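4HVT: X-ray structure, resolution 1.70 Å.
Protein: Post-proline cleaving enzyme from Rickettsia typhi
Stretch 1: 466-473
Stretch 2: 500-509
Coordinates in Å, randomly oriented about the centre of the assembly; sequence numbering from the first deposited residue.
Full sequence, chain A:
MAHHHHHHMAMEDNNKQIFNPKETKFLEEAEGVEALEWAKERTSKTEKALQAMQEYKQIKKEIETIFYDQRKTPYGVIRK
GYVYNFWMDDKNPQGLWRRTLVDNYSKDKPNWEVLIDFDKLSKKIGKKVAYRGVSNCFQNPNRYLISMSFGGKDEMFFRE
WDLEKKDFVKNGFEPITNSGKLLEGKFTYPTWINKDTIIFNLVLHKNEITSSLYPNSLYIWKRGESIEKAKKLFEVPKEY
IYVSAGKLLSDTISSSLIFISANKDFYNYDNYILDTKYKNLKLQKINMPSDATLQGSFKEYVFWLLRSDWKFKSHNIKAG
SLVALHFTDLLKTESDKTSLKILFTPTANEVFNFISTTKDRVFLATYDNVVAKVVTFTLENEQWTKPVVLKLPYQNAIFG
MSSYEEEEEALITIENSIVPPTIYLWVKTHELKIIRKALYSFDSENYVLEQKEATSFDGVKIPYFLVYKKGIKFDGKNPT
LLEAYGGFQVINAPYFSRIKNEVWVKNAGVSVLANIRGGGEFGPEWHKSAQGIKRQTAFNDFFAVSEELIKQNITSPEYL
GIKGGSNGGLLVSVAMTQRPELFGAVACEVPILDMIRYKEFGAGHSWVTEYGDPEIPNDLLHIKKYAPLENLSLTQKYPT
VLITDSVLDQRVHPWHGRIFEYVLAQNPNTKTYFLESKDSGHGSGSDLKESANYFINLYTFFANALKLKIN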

ATOM      1  N   LEU A 466      17.225 -12.183  -5.363  1.00 16.31           N
ATOM      2  CA  LEU A 466      18.016 -11.891  -6.515  1.00 16.54           C
ATOM      3  C   LEU A 466      17.385 -12.606  -7.730  1.00 16.64           C
ATOM      4  O   LEU A 466      17.160 -13.827  -7.673  1.00 16.37           O
ATOM      5  CB  LEU A 466      19.410 -12.447  -6.275  1.00 17.40           C
ATOM      6  CG  LEU A 466      20.353 -12.428  -7.457  1.00 17.94           C
ATOM      7  CD1 LEU A 466      20.735 -11.036  -7.948  1.00 18.21           C
ATOM      8  CD2 LEU A 466      21.617 -13.221  -7.090  1.00 18.38           C
ATOM      9  N   VAL A 467      17.085 -11.864  -8.802  1.00 16.58           N
ATOM     10  CA  VAL A 467      16.494 -12.420 -10.029  1.00 17.00           C
ATOM     11  C   VAL A 467      17.365 -12.001 -11.221  1.00 17.82           C
ATOM     12  O   VAL A 467      17.740 -10.821 -11.366  1.00 17.88           O
ATOM     13  CB  VAL A 467      15.066 -11.905 -10.275  1.00 16.57           C
ATOM     14  CG1 VAL A 467      14.513 -12.354 -11.635  1.00 17.35           C
ATOM     15  CG2 VAL A 467      14.162 -12.422  -9.184  1.00 16.20           C
ATOM     16  N   TYR A 468      17.713 -12.965 -12.067  1.00 18.56           N
ATOM     17  CA  TYR A 468      18.552 -12.680 -13.222  1.00 20.28           C
ATOM     18  C   TYR A 468      18.222 -13.633 -14.360  1.00 21.08           C
ATOM     19  O   TYR A 468      17.512 -14.658 -14.200  1.00 20.86           O
ATOM     20  CB  TYR A 468      20.071 -12.719 -12.897  1.00 21.26           C
ATOM     21  CG  TYR A 468      20.599 -14.017 -12.342  1.00 22.49           C
ATOM     22  CD1 TYR A 468      20.648 -14.263 -10.963  1.00 22.81           C
ATOM     23  CD2 TYR A 468      21.095 -14.990 -13.196  1.00 23.38           C
ATOM     24  CE1 TYR A 468      21.176 -15.464 -10.475  1.00 24.29           C
ATOM     25  CE2 TYR A 468      21.606 -16.169 -12.707  1.00 25.03           C
ATOM     26  CZ  TYR A 468      21.661 -16.388 -11.347  1.00 25.63           C
ATOM     27  OH  TYR A 468      22.140 -17.619 -10.919  1.00 28.57           O
ATOM     28  N   LYS A 469      18.708 -13.263 -15.527  1.00 22.42           N
ATOM     29  CA  LYS A 469      18.499 -14.119 -16.714  1.00 23.28           C
ATOM     30  C   LYS A 469      19.596 -15.189 -16.807  1.00 23.76           C
ATOM     31  O   LYS A 469      20.763 -14.897 -16.628  1.00 22.76           O
ATOM     32  CB  LYS A 469      18.467 -13.226 -17.951  1.00 25.33           C
ATOM     33  CG  LYS A 469      17.861 -13.885 -19.181  1.00 27.16           C
ATOM     34  CD  LYS A 469      17.911 -12.930 -20.371  1.00 29.93           C
ATOM     35  CE  LYS A 469      17.298 -13.519 -21.638  1.00 31.94           C
ATOM     36  NZ  LYS A 469      16.884 -12.454 -22.608  1.00 32.30           N
ATOM     37  N   LYS A 470      19.242 -16.443 -17.074  1.00 23.83           N
ATOM     38  CA  LYS A 470      20.262 -17.480 -17.179  1.00 25.40           C
ATOM     39  C   LYS A 470      21.246 -17.127 -18.288  1.00 26.14           C
ATOM     40  O   LYS A 470      20.872 -16.615 -19.363  1.00 26.69           O
ATOM     41  CB  LYS A 470      19.649 -18.836 -17.440  1.00 25.77           C
ATOM     42  CG  LYS A 470      19.037 -19.467 -16.210  1.00 26.03           C
ATOM     43  CD  LYS A 470      18.373 -20.783 -16.505  1.00 25.88           C
ATOM     44  CE  LYS A 470      17.513 -21.233 -15.340  1.00 25.99           C
ATOM     45  NZ  LYS A 470      16.999 -22.601 -15.590  1.00 26.14           N
ATOM     46  N   GLY A 471      22.519 -17.343 -17.994  1.00 26.85           N
ATOM     47  CA  GLY A 471      23.558 -17.084 -18.973  1.00 27.08           C
ATOM     48  C   GLY A 471      24.351 -15.833 -18.727  1.00 27.09           C
ATOM     49  O   GLY A 471      25.376 -15.645 -19.364  1.00 28.32           O
ATOM     50  N   ILE A 472      23.936 -14.958 -17.809  1.00 26.26           N
ATOM     51  CA  ILE A 472      24.771 -13.783 -17.548  1.00 25.99           C
ATOM     52  C   ILE A 472      26.102 -14.175 -16.886  1.00 26.39           C
ATOM     53  O   ILE A 472      26.210 -15.203 -16.250  1.00 26.50           O
ATOM     54  CB  ILE A 472      24.051 -12.684 -16.723  1.00 24.98           C
ATOM     55  CG1 ILE A 472      23.730 -13.167 -15.316  1.00 24.52           C
ATOM     56  CG2 ILE A 472      22.805 -12.219 -17.451  1.00 24.94           C
ATOM     57  CD1 ILE A 472      23.507 -12.000 -14.393  1.00 23.77           C
ATOM     58  N   LYS A 473      27.120 -13.358 -17.048  1.00 26.93           N
ATOM     59  CA  LYS A 473      28.365 -13.594 -16.355  1.00 28.21           C
ATOM     60  C   LYS A 473      28.457 -12.771 -15.087  1.00 27.70           C
ATOM     61  O   LYS A 473      27.925 -11.643 -15.060  1.00 27.40           O
ATOM     62  CB  LYS A 473      29.508 -13.218 -17.282  1.00 31.13           C
ATOM     63  CG  LYS A 473      29.475 -14.112 -18.511  1.00 33.23           C
ATOM     64  CD  LYS A 473      30.759 -14.134 -19.251  1.00 36.56           C
ATOM     65  CE  LYS A 473      30.993 -12.840 -20.021  1.00 38.64           C
ATOM     66  NZ  LYS A 473      32.037 -13.142 -21.028  1.00 40.43           N
ATOM     67  N   LYS A 500       9.119  -5.264 -14.412  1.00 18.79           N
ATOM     68  CA  LYS A 500      10.533  -5.448 -14.103  1.00 18.14           C
ATOM     69  C   LYS A 500      11.077  -6.678 -14.820  1.00 18.19           C
ATOM     70  O   LYS A 500      12.145  -6.652 -15.398  1.00 18.19           O
ATOM     71  CB  LYS A 500      10.757  -5.567 -12.581  1.00 18.22           C
ATOM     72  N   ASN A 501      10.319  -7.785 -14.799  1.00 17.65           N
ATOM     73  CA  ASN A 501      10.805  -8.989 -15.440  1.00 18.77           C
ATOM     74  C   ASN A 501      10.977  -8.843 -16.941  1.00 19.51           C
ATOM     75  O   ASN A 501      11.954  -9.320 -17.519  1.00 19.95           O
ATOM     76  CB  ASN A 501       9.856 -10.172 -15.165  1.00 18.47           C
ATOM     77  CG  ASN A 501       9.985 -10.703 -13.742  1.00 18.26           C
ATOM     78  OD1 ASN A 501      10.992 -10.463 -13.065  1.00 18.83           O
ATOM     79  ND2 ASN A 501       8.954 -11.359 -13.257  1.00 18.28           N
ATOM     80  N   GLU A 502      10.008  -8.200 -17.584  1.00 20.72           N
ATOM     81  CA  GLU A 502      10.045  -8.098 -19.049  1.00 23.24           C
ATOM     82  C   GLU A 502      10.873  -6.938 -19.560  1.00 22.32           C
ATOM     83  O   GLU A 502      11.551  -7.075 -20.548  1.00 24.08           O
ATOM     84  CB  GLU A 502       8.647  -7.987 -19.614  1.00 25.09           C
ATOM     85  CG  GLU A 502       7.775  -9.188 -19.297  1.00 28.00           C
ATOM     86  CD  GLU A 502       6.913  -9.540 -20.456  1.00 31.99           C
ATOM     87  OE1 GLU A 502       7.509 -10.081 -21.435  1.00 38.62           O
ATOM     88  OE2 GLU A 502       5.679  -9.306 -20.380  1.00 32.87           O
ATOM     89  N   VAL A 503      10.820  -5.792 -18.897  1.00 21.39           N
ATOM     90  CA  VAL A 503      11.559  -4.638 -19.373  1.00 21.62           C
ATOM     91  C   VAL A 503      13.003  -4.659 -18.903  1.00 20.69           C
ATOM     92  O   VAL A 503      13.873  -4.296 -19.674  1.00 21.64           O
ATOM     93  CB  VAL A 503      10.938  -3.308 -18.992  1.00 22.34           C
ATOM     94  CG1 VAL A 503      11.780  -2.199 -19.586  1.00 23.74           C
ATOM     95  CG2 VAL A 503       9.512  -3.261 -19.518  1.00 22.82           C
ATOM     96  N   TRP A 504      13.244  -5.099 -17.669  1.00 18.48           N
ATOM     97  CA  TRP A 504      14.577  -5.100 -17.089  1.00 17.43           C
ATOM     98  C   TRP A 504      15.283  -6.473 -17.247  1.00 17.72           C
ATOM     99  O   TRP A 504      16.314  -6.536 -17.900  1.00 17.41           O
ATOM    100  CB  TRP A 504      14.532  -4.592 -15.629  1.00 16.70           C
ATOM    101  CG  TRP A 504      15.892  -4.173 -15.095  1.00 16.17           C
ATOM    102  CD1 TRP A 504      16.663  -4.898 -14.249  1.00 16.02           C
ATOM    103  CD2 TRP A 504      16.628  -3.011 -15.417  1.00 16.62           C
ATOM    104  NE1 TRP A 504      17.842  -4.280 -14.032  1.00 16.38           N
ATOM    105  CE2 TRP A 504      17.848  -3.090 -14.713  1.00 16.63           C
ATOM    106  CE3 TRP A 504      16.391  -1.896 -16.234  1.00 16.78           C
ATOM    107  CZ2 TRP A 504      18.836  -2.091 -14.792  1.00 17.31           C
ATOM    108  CZ3 TRP A 504      17.372  -0.909 -16.316  1.00 17.24           C
ATOM    109  CH2 TRP A 504      18.584  -1.025 -15.600  1.00 17.40           C
ATOM    110  N   VAL A 505      14.723  -7.541 -16.671  1.00 17.09           N
ATOM    111  CA  VAL A 505      15.453  -8.815 -16.493  1.00 17.73           C
ATOM    112  C   VAL A 505      15.587  -9.559 -17.817  1.00 18.77           C
ATOM    113  O   VAL A 505      16.641 -10.151 -18.102  1.00 19.92           O
ATOM    114  CB  VAL A 505      14.821  -9.733 -15.421  1.00 17.22           C
ATOM    115  CG1 VAL A 505      15.711 -10.932 -15.151  1.00 17.73           C
ATOM    116  CG2 VAL A 505      14.621  -8.982 -14.098  1.00 16.60           C
ATOM    117  N   LYS A 506      14.570  -9.460 -18.653  1.00 19.25           N
ATOM    118  CA  LYS A 506      14.629 -10.042 -20.017  1.00 20.80           C
ATOM    119  C   LYS A 506      15.668  -9.385 -20.909  1.00 21.53           C
ATOM    120  O   LYS A 506      16.131  -9.974 -21.897  1.00 22.88           O
ATOM    121  CB  LYS A 506      13.239  -9.982 -20.672  1.00 21.95           C
ATOM    122  CG  LYS A 506      13.125 -10.525 -22.100  1.00 24.23           C
ATOM    123  CD  LYS A 506      11.656 -10.538 -22.508  1.00 25.70           C
ATOM    124  CE  LYS A 506      11.362 -11.335 -23.780  1.00 28.16           C
ATOM    125  NZ  LYS A 506       9.878 -11.478 -23.917  1.00 29.87           N
ATOM    126  N   ASN A 507      16.048  -8.158 -20.582  1.00 21.70           N
ATOM    127  CA  ASN A 507      17.105  -7.452 -21.262  1.00 22.20           C
ATOM    128  C   ASN A 507      18.459  -7.592 -20.537  1.00 21.94           C
ATOM    129  O   ASN A 507      19.405  -6.822 -20.791  1.00 22.75           O
ATOM    130  CB  ASN A 507      16.631  -5.997 -21.442  1.00 22.06           C
ATOM    131  CG  ASN A 507      15.657  -5.866 -22.578  1.00 22.57           C
ATOM    132  OD1 ASN A 507      15.917  -6.379 -23.665  1.00 24.03           O
ATOM    133  ND2 ASN A 507      14.571  -5.170 -22.373  1.00 22.45           N
ATOM    134  N   ALA A 508      18.509  -8.586 -19.652  1.00 21.12           N
ATOM    135  CA  ALA A 508      19.704  -9.081 -18.942  1.00 21.13           C
ATOM    136  C   ALA A 508      20.131  -8.168 -17.773  1.00 20.63           C
ATOM    137  O   ALA A 508      21.230  -8.306 -17.244  1.00 20.96           O
ATOM    138  CB  ALA A 508      20.864  -9.375 -19.899  1.00 22.11           C
ATOM    139  N   GLY A 509      19.203  -7.299 -17.350  1.00 19.62           N
ATOM    140  CA  GLY A 509      19.352  -6.600 -16.072  1.00 18.95           C
ATOM    141  C   GLY A 509      19.107  -7.540 -14.921  1.00 18.52           C
ATOM    142  O   GLY A 509      18.382  -8.547 -15.041  1.00 18.07           O
TER
HETATM  143  O   HOH W   1      19.908 -10.661 -15.713  1.00 23.03           O

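The end of a helix leaves carbonyl groups without their usual partners, and a neighbouring strand can exploit this with a long basic side chain. The packing of stretch 466-473 of a Rickettsia typhi post-proline cleaving enzyme, whose first four residues are a strand, against stretch 500-509 is a compact example; it buries 319 Å², both sides summed, with the strand and helix axes inclined at 60°.

The helix, already under way at Lys 500, widens into a pi-type turn over 500-505. The carbonyl O of Lys 500 accepts hydrogen bonds from Trp 504 N and Val 505 N, both at 3.0 Å, and Asn 501 O takes Lys 506 N at 2.9 Å. Lys 500 itself lies out of reach of the strand. Asn 501 makes the first contact: its CA-to-CB bond points sideways, but the end of the side chain comes nearer, bringing OD1 to 4.2 Å from Val 467 CG1, a van der Waals approach to a methyl group.

Glu 502, Val 503 and Trp 504 do not touch the strand, and the helix next meets it at Val 505. This buried residue points toward the strand, as Val 467 does toward the helix, and their CG1 atoms meet at 4.0 Å. The same Val 505 CG1 lies 3.8 Å from Tyr 468 C, so one methyl packs against both side chain and backbone. The tyrosine ring takes no part; its end leads away.

At Lys 506 the contact becomes polar. Its own CA-to-CB bond points away, and its NZ forms a long salt bridge with Glu 502 OE1 at 3.7 Å, yet its backbone O receives a hydrogen bond from Lys 469 NZ at 2.7 Å. Lys 469 reaches it with all four chi angles in the t range, an extended chain whose CB also passes 3.6 Å from Val 505 O.

Val 505 to Ala 508 forms a type I turn, closed by Ala 508 N donating to Val 505 O at 2.9 Å. Within it, the CA-to-CB bond of Asn 507 points away from stretch 466-473, and its ND2 donates to Val 503 O at 2.9 Å. Ala 508 then offers its CB to Ile 472 CG2 at 4.2 Å, an apolar contact beyond the strand, where the type II turn from Lys 469 to Ile 472 has redirected the chain.

At Gly 509 a water completes the junction. It accepts from Lys 469 N at 2.9 Å and donates to Gly 509 O at 2.7 Å, linking the two backbones. Gly 509 has no side chain, and an ideal CB here would lie only 2.3 Å from Trp 504 NE1.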